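PDB 5WCE: DNA polymerase III subunit beta from Caulobacter crescentus, which probably forms, as a head-to-tail homodimer, a ring around DNA that tethers DNA polymerases and other proteins and makes replication processive. Local coordinates for residues A[74-79]-A[103-108]; A[37-42]-A[117-122]. All coordinates share one frame; numbering follows the deposited sequence.

How the interactions relate
The two contacts lie with their centres about 8 Å apart in the N-terminal domain, and interaction 1 is nested inside the loop closed by interaction 2. Strands 72-77 and 39-45 are antiparallel neighbours in one sheet, and Ala76 O lies 2.7 Å from Ile40 N, a probable backbone hydrogen bond. A second tie comes from Thr75, whose OG1 stands 2.6 Å from Leu119 O; its CB points away from 103-108, whereas those of Ile74 and Ala76 point toward it. Each contact has one flanking residue that reaches the second subunit: Arg104 NH1 makes a hydrogen bond to Ala312 O of that subunit, and Pro117 packs on its Glu311.

Interaction 1: residues A[74-79]-A[103-108]; sequences ITAPAH and PRLVIQ
Ala76 and Leu105 mark the nearest approach of the two backbones, with their CA atoms 7.4 Å apart. That spacing fits strands facing each other through their side chains rather than paired edge to edge: 74-77 is bonded to strand 39-45 through Ile74 with Leu42 and Ala76 with Ile40, whereas Leu105 bonds to Leu116. Ile74 and Ala76, two positions apart, direct their CB atoms toward the other segment, and Thr75 between them directs its own away. The two branches of Leu105 divide mainly between them. Its CD1 meets Ile74 CD1 at 3.4 Å, tighter than usual for two carbons, and its CD2 rests on Ala76 CB at 3.8 Å. The contact thus joins two different antiparallel sheets of the DNA-clamp fold, one containing strands 93-97, 105-109 and 112-116, the other containing 72-77 and 39-45. Ile74 carries CG1 between its backbone N and carbonyl carbon (chi1 62°), and the extended second torsion (-173°) sends CD1 out to cross the leucine side chain at about a right angle. CD1 also lies 4.1 Å from Leu105 CG and 4.2 Å from Leu105 CD2. With an alanine at Leu105 both branches are gone, which would probably leave Ile74 CD1 and Ala76 CB facing a gap between the sheets. Phe98 also packs on Ile74, and Val118 on Leu105.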
ATOM      1  N   ILE A  74      32.505   4.938 -13.688  1.00 29.08           N
ATOM      2  CA  ILE A  74      32.499   5.040 -12.238  1.00 29.22           C
ATOM      3  C   ILE A  74      31.302   4.287 -11.697  1.00 26.37           C
ATOM      4  O   ILE A  74      30.423   3.929 -12.481  1.00 25.97           O
ATOM      5  CB  ILE A  74      32.357   6.501 -11.801  1.00 31.39           C
ATOM      6  CG1 ILE A  74      31.020   7.057 -12.305  1.00 31.73           C
ATOM      7  CG2 ILE A  74      33.548   7.337 -12.223  1.00 34.76           C
ATOM      8  CD1 ILE A  74      30.802   8.515 -12.096  1.00 34.57           C
ATOM      9  N   THR A  75      31.260   4.079 -10.385  1.00 24.50           N
ATOM     10  CA  THR A  75      30.067   3.523  -9.774  1.00 23.96           C
ATOM     11  C   THR A  75      29.541   4.479  -8.719  1.00 22.86           C
ATOM     12  O   THR A  75      30.329   5.181  -8.031  1.00 23.00           O
ATOM     13  CB  THR A  75      30.219   2.107  -9.168  1.00 24.17           C
ATOM     14  OG1 THR A  75      30.851   2.172  -7.886  1.00 25.68           O
ATOM     15  CG2 THR A  75      31.011   1.211 -10.127  1.00 25.12           C
ATOM     16  N   ALA A  76      28.217   4.515  -8.609  1.00 21.92           N
ATOM     17  CA  ALA A  76      27.584   5.454  -7.687  1.00 22.59           C
ATOM     18  C   ALA A  76      26.266   4.880  -7.157  1.00 21.79           C
ATOM     19  O   ALA A  76      25.661   4.030  -7.837  1.00 20.66           O
ATOM     20  CB  ALA A  76      27.358   6.780  -8.432  1.00 22.93           C
ATOM     21  N   PRO A  77      25.821   5.325  -5.959  1.00 21.90           N
ATOM     22  CA  PRO A  77      24.652   4.736  -5.316  1.00 21.89           C
ATOM     23  C   PRO A  77      23.378   4.821  -6.175  1.00 21.30           C
ATOM     24  O   PRO A  77      22.985   5.879  -6.646  1.00 20.42           O
ATOM     25  CB  PRO A  77      24.524   5.493  -3.977  1.00 23.18           C
ATOM     26  CG  PRO A  77      25.816   6.159  -3.787  1.00 23.89           C
ATOM     27  CD  PRO A  77      26.436   6.372  -5.118  1.00 23.15           C
ATOM     28  N   ALA A  78      22.741   3.686  -6.348  1.00 21.37           N
ATOM     29  CA  ALA A  78      21.700   3.557  -7.356  1.00 21.26           C
ATOM     30  C   ALA A  78      20.384   4.256  -7.001  1.00 21.34           C
ATOM     31  O   ALA A  78      19.912   5.109  -7.755  1.00 20.70           O
ATOM     32  CB  ALA A  78      21.441   2.103  -7.639  1.00 21.01           C
ATOM     33  N   HIS A  79      19.796   3.887  -5.873  1.00 22.92           N
ATOM     34  CA  HIS A  79      18.515   4.488  -5.448  0.50 23.58           C
ATOM     35  C   HIS A  79      18.682   6.001  -5.219  1.00 23.48           C
ATOM     36  O   HIS A  79      17.829   6.799  -5.615  1.00 23.69           O
ATOM     37  CB  HIS A  79      17.955   3.802  -4.177  0.50 25.11           C
ATOM     38  CG  HIS A  79      17.610   2.332  -4.338  0.50 24.66           C
ATOM     39  ND1 HIS A  79      16.868   1.827  -5.390  0.50 24.62           N
ATOM     40  CD2 HIS A  79      17.846   1.266  -3.520  0.50 25.44           C
ATOM     41  CE1 HIS A  79      16.719   0.518  -5.252  0.50 23.85           C
ATOM     42  NE2 HIS A  79      17.298   0.149  -4.122  0.50 24.81           N
ATOM     43  N   PRO A 103      36.983  13.579  -5.044  1.00 44.58           N
ATOM     44  CA  PRO A 103      36.772  12.170  -5.525  1.00 42.23           C
ATOM     45  C   PRO A 103      35.286  11.748  -5.716  1.00 38.10           C
ATOM     46  O   PRO A 103      34.996  10.620  -6.083  1.00 38.23           O
ATOM     47  CB  PRO A 103      37.388  11.336  -4.397  1.00 44.04           C
ATOM     48  CG  PRO A 103      37.116  12.160  -3.157  1.00 45.11           C
ATOM     49  CD  PRO A 103      37.338  13.605  -3.602  1.00 46.34           C
ATOM     50  N   ARG A 104      34.344  12.646  -5.475  1.00 35.08           N
ATOM     51  CA  ARG A 104      32.926  12.298  -5.541  1.00 31.28           C
ATOM     52  C   ARG A 104      32.356  12.552  -6.923  1.00 28.28           C
ATOM     53  O   ARG A 104      32.795  13.400  -7.627  1.00 28.83           O
ATOM     54  CB  ARG A 104      32.176  13.055  -4.440  1.00 31.96           C
ATOM     55  CG  ARG A 104      32.456  12.523  -3.044  1.00 32.75           C
ATOM     56  CD  ARG A 104      31.898  13.415  -1.945  1.00 34.12           C
ATOM     57  NE  ARG A 104      32.410  14.788  -2.061  1.00 34.78           N
ATOM     58  CZ  ARG A 104      32.059  15.794  -1.245  1.00 35.03           C
ATOM     59  NH1 ARG A 104      31.239  15.596  -0.229  1.00 34.58           N
ATOM     60  NH2 ARG A 104      32.556  16.999  -1.467  1.00 35.23           N
ATOM     61  N   LEU A 105      31.348  11.816  -7.316  1.00 26.21           N
ATOM     62  CA  LEU A 105      30.583  12.116  -8.553  1.00 24.95           C
ATOM     63  C   LEU A 105      29.820  13.444  -8.342  1.00 24.93           C
ATOM     64  O   LEU A 105      29.104  13.596  -7.344  1.00 26.10           O
ATOM     65  CB  LEU A 105      29.589  11.014  -8.844  1.00 23.96           C
ATOM     66  CG  LEU A 105      28.595  11.275  -9.965  1.00 23.47           C
ATOM     67  CD1 LEU A 105      29.314  11.446 -11.280  1.00 23.63           C
ATOM     68  CD2 LEU A 105      27.569  10.188 -10.063  1.00 23.11           C
ATOM     69  N   VAL A 106      29.949  14.380  -9.264  1.00 24.21           N
ATOM     70  CA  VAL A 106      29.222  15.666  -9.144  1.00 24.80           C
ATOM     71  C   VAL A 106      28.035  15.677 -10.112  1.00 24.44           C
ATOM     72  O   VAL A 106      28.223  15.461 -11.317  1.00 23.03           O
ATOM     73  CB  VAL A 106      30.120  16.876  -9.444  1.00 25.43           C
ATOM     74  CG1 VAL A 106      29.306  18.156  -9.339  1.00 26.52           C
ATOM     75  CG2 VAL A 106      31.299  16.895  -8.476  1.00 26.10           C
ATOM     76  N   ILE A 107      26.832  15.911  -9.574  1.00 24.49           N
ATOM     77  CA  ILE A 107      25.614  15.953 -10.361  1.00 24.95           C
ATOM     78  C   ILE A 107      25.156  17.366 -10.221  1.00 27.13           C
ATOM     79  O   ILE A 107      24.926  17.852  -9.077  1.00 28.06           O
ATOM     80  CB  ILE A 107      24.506  14.992  -9.853  1.00 24.74           C
ATOM     81  CG1 ILE A 107      25.003  13.543  -9.856  1.00 24.28           C
ATOM     82  CG2 ILE A 107      23.217  15.125 -10.663  1.00 24.39           C
ATOM     83  CD1 ILE A 107      25.230  13.022  -8.476  1.00 25.16           C
ATOM     84  N   GLN A 108      25.039  18.038 -11.357  1.00 28.05           N
ATOM     85  CA  GLN A 108      24.579  19.413 -11.348  1.00 29.99           C
ATOM     86  C   GLN A 108      23.476  19.618 -12.370  1.00 29.27           C
ATOM     87  O   GLN A 108      23.558  19.141 -13.513  1.00 27.35           O
ATOM     88  CB  GLN A 108      25.741  20.298 -11.663  1.00 32.60           C
ATOM     89  CG  GLN A 108      25.312  21.748 -11.746  1.00 37.30           C
ATOM     90  CD  GLN A 108      26.293  22.621 -11.042  1.00 40.50           C
ATOM     91  OE1 GLN A 108      27.517  22.418 -11.174  1.00 43.45           O
ATOM     92  NE2 GLN A 108      25.782  23.568 -10.248  1.00 43.32           N
TER

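Interaction 2: residues A[37-42]-A[117-122]; sequences LSNILL and PVLPAG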
ATOM      1  N   LEU A  37      27.271  -3.404  -4.367  1.00 25.62           N
ATOM      2  CA  LEU A  37      26.061  -3.933  -4.961  1.00 24.82           C
ATOM      3  C   LEU A  37      24.896  -2.968  -4.818  1.00 24.05           C
ATOM      4  O   LEU A  37      23.900  -3.137  -5.473  1.00 22.43           O
ATOM      5  CB  LEU A  37      25.690  -5.277  -4.322  1.00 25.80           C
ATOM      6  CG  LEU A  37      26.739  -6.393  -4.424  1.00 26.72           C
ATOM      7  CD1 LEU A  37      26.107  -7.700  -3.921  1.00 28.33           C
ATOM      8  CD2 LEU A  37      27.165  -6.569  -5.875  1.00 26.38           C
ATOM      9  N   SER A  38      25.045  -1.915  -4.021  1.00 24.52           N
ATOM     10  CA  SER A  38      24.081  -0.824  -3.997  1.00 24.39           C
ATOM     11  C   SER A  38      24.329   0.171  -5.126  1.00 23.48           C
ATOM     12  O   SER A  38      23.518   1.071  -5.288  1.00 23.63           O
ATOM     13  CB  SER A  38      24.170  -0.057  -2.638  1.00 26.18           C
ATOM     14  OG  SER A  38      23.504  -0.870  -1.689  1.00 28.31           O
ATOM     15  N   ASN A  39      25.420   0.021  -5.880  1.00 21.29           N
ATOM     16  CA  ASN A  39      25.788   0.991  -6.893  1.00 19.85           C
ATOM     17  C   ASN A  39      25.398   0.633  -8.307  1.00 19.26           C
ATOM     18  O   ASN A  39      25.174  -0.574  -8.658  1.00 17.74           O
ATOM     19  CB  ASN A  39      27.288   1.312  -6.826  1.00 19.87           C
ATOM     20  CG  ASN A  39      27.636   2.187  -5.627  1.00 19.98           C
ATOM     21  OD1 ASN A  39      26.805   2.403  -4.766  1.00 19.47           O
ATOM     22  ND2 ASN A  39      28.882   2.685  -5.570  1.00 19.85           N
ATOM     23  N   ILE A  40      25.315   1.683  -9.131  1.00 19.23           N
ATOM     24  CA  ILE A  40      25.207   1.542 -10.578  1.00 19.77           C
ATOM     25  C   ILE A  40      26.578   1.792 -11.180  1.00 19.68           C
ATOM     26  O   ILE A  40      27.264   2.734 -10.803  1.00 19.18           O
ATOM     27  CB  ILE A  40      24.145   2.493 -11.197  1.00 21.12           C
ATOM     28  CG1 ILE A  40      22.750   2.011 -10.867  1.00 22.13           C
ATOM     29  CG2 ILE A  40      24.251   2.584 -12.726  1.00 21.47           C
ATOM     30  CD1 ILE A  40      21.620   3.035 -11.081  1.00 23.08           C
ATOM     31  N   LEU A  41      26.987   0.932 -12.098  1.00 18.72           N
ATOM     32  CA  LEU A  41      28.141   1.169 -12.974  1.00 19.77           C
ATOM     33  C   LEU A  41      27.719   2.081 -14.130  1.00 19.36           C
ATOM     34  O   LEU A  41      26.831   1.730 -14.943  1.00 19.00           O
ATOM     35  CB  LEU A  41      28.652  -0.161 -13.536  1.00 21.03           C
ATOM     36  CG  LEU A  41      29.803  -0.045 -14.564  1.00 22.22           C
ATOM     37  CD1 LEU A  41      31.054   0.532 -13.925  1.00 23.27           C
ATOM     38  CD2 LEU A  41      30.029  -1.418 -15.169  1.00 23.20           C
ATOM     39  N   LEU A  42      28.326   3.277 -14.187  1.00 20.40           N
ATOM     40  CA  LEU A  42      28.082   4.286 -15.199  1.00 21.14           C
ATOM     41  C   LEU A  42      29.285   4.215 -16.154  1.00 22.04           C
ATOM     42  O   LEU A  42      30.421   4.311 -15.720  1.00 21.22           O
ATOM     43  CB  LEU A  42      27.962   5.670 -14.580  1.00 22.21           C
ATOM     44  CG  LEU A  42      26.786   5.870 -13.622  1.00 23.31           C
ATOM     45  CD1 LEU A  42      26.915   7.253 -12.979  1.00 24.59           C
ATOM     46  CD2 LEU A  42      25.458   5.796 -14.333  1.00 23.44           C
ATOM     47  N   PRO A 117      29.481   9.804  -3.039  1.00 27.93           N
ATOM     48  CA  PRO A 117      30.685   8.982  -2.949  1.00 27.51           C
ATOM     49  C   PRO A 117      30.624   7.862  -4.002  1.00 25.35           C
ATOM     50  O   PRO A 117      29.540   7.379  -4.392  1.00 24.39           O
ATOM     51  CB  PRO A 117      30.613   8.379  -1.541  1.00 29.00           C
ATOM     52  CG  PRO A 117      29.115   8.303  -1.279  1.00 29.13           C
ATOM     53  CD  PRO A 117      28.636   9.643  -1.833  1.00 28.79           C
ATOM     54  N   VAL A 118      31.803   7.534  -4.503  1.00 24.18           N
ATOM     55  CA  VAL A 118      31.935   6.530  -5.581  1.00 23.49           C
ATOM     56  C   VAL A 118      32.722   5.319  -5.093  1.00 24.21           C
ATOM     57  O   VAL A 118      33.462   5.385  -4.086  1.00 23.96           O
ATOM     58  CB  VAL A 118      32.593   7.096  -6.864  1.00 23.15           C
ATOM     59  CG1 VAL A 118      31.721   8.170  -7.469  1.00 23.07           C
ATOM     60  CG2 VAL A 118      34.015   7.607  -6.635  1.00 24.51           C
ATOM     61  N   LEU A 119      32.542   4.209  -5.816  1.00 24.10           N
ATOM     62  CA  LEU A 119      33.419   3.085  -5.655  1.00 25.54           C
ATOM     63  C   LEU A 119      33.995   2.724  -7.034  1.00 26.13           C
ATOM     64  O   LEU A 119      33.329   2.899  -8.072  1.00 25.69           O
ATOM     65  CB  LEU A 119      32.690   1.926  -4.976  1.00 25.38           C
ATOM     66  CG  LEU A 119      32.257   2.190  -3.522  1.00 26.54           C
ATOM     67  CD1 LEU A 119      31.249   1.145  -3.083  1.00 26.87           C
ATOM     68  CD2 LEU A 119      33.477   2.205  -2.561  1.00 27.54           C
ATOM     69  N   PRO A 120      35.215   2.207  -7.039  1.00 28.20           N
ATOM     70  CA  PRO A 120      35.887   1.895  -8.286  1.00 29.11           C
ATOM     71  C   PRO A 120      35.150   0.901  -9.178  1.00 28.48           C
ATOM     72  O   PRO A 120      34.628  -0.128  -8.703  1.00 28.15           O
ATOM     73  CB  PRO A 120      37.230   1.299  -7.854  1.00 30.75           C
ATOM     74  CG  PRO A 120      37.315   1.416  -6.401  1.00 31.38           C
ATOM     75  CD  PRO A 120      35.987   1.807  -5.854  1.00 30.12           C
ATOM     76  N   ALA A 121      35.127   1.228 -10.450  1.00 27.87           N
ATOM     77  CA  ALA A 121      34.547   0.424 -11.466  1.00 28.86           C
ATOM     78  C   ALA A 121      35.154  -0.985 -11.554  1.00 29.61           C
ATOM     79  O   ALA A 121      34.410  -1.926 -11.829  1.00 29.27           O
ATOM     80  CB  ALA A 121      34.598   1.145 -12.814  1.00 28.90           C
ATOM     81  N   GLY A 122      36.449  -1.142 -11.238  1.00 30.31           N
ATOM     82  CA  GLY A 122      37.108  -2.456 -11.233  1.00 31.28           C
ATOM     83  C   GLY A 122      36.635  -3.420 -10.160  1.00 32.35           C
ATOM     84  O   GLY A 122      36.930  -4.611 -10.246  1.00 33.83           O
TER
HETATM   85  O   HOH W   1      29.546   4.630  -3.569  1.00 21.51           O
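Asn39 and Leu119 form the closer-packed half of this contact. The buried amide nitrogen Asn39 ND2 lies against the flank of the leucine, 3.8 Å from Leu119 CD1 and 3.9 Å from Leu119 CB, and the two side chains cross at about a right angle. Two polar partners hold the amide nitrogen. ND2 donates to a water at 2.9 Å, which in turn donates to Pro117 O over the same distance, and ND2 also bonds to Thr75 OG1. Water and hydroxyl oxygen subtend about 119° at ND2, as expected if each takes a different N-H; together they should oppose rotation of the amide. In the clamp domain the loop following strand 112-116 runs beside edge strand 72-77, where Leu119 makes a backbone hydrogen bond with Thr75. Solvent lies toward the outer flank of Leu119, which is partly exposed while Asn39 is buried. The other half is sparser: Leu41 and Ala121 meet through one methyl pair, Leu41 CD1 to Ala121 CB at 3.8 Å. Leu41 reaches across because CG stands opposite the backbone N (chi1 175°), swinging the branch toward the loop although its CB does not point there. Phe124 and Thr75 add further contacts to Leu41, and Gln73 to Ala121.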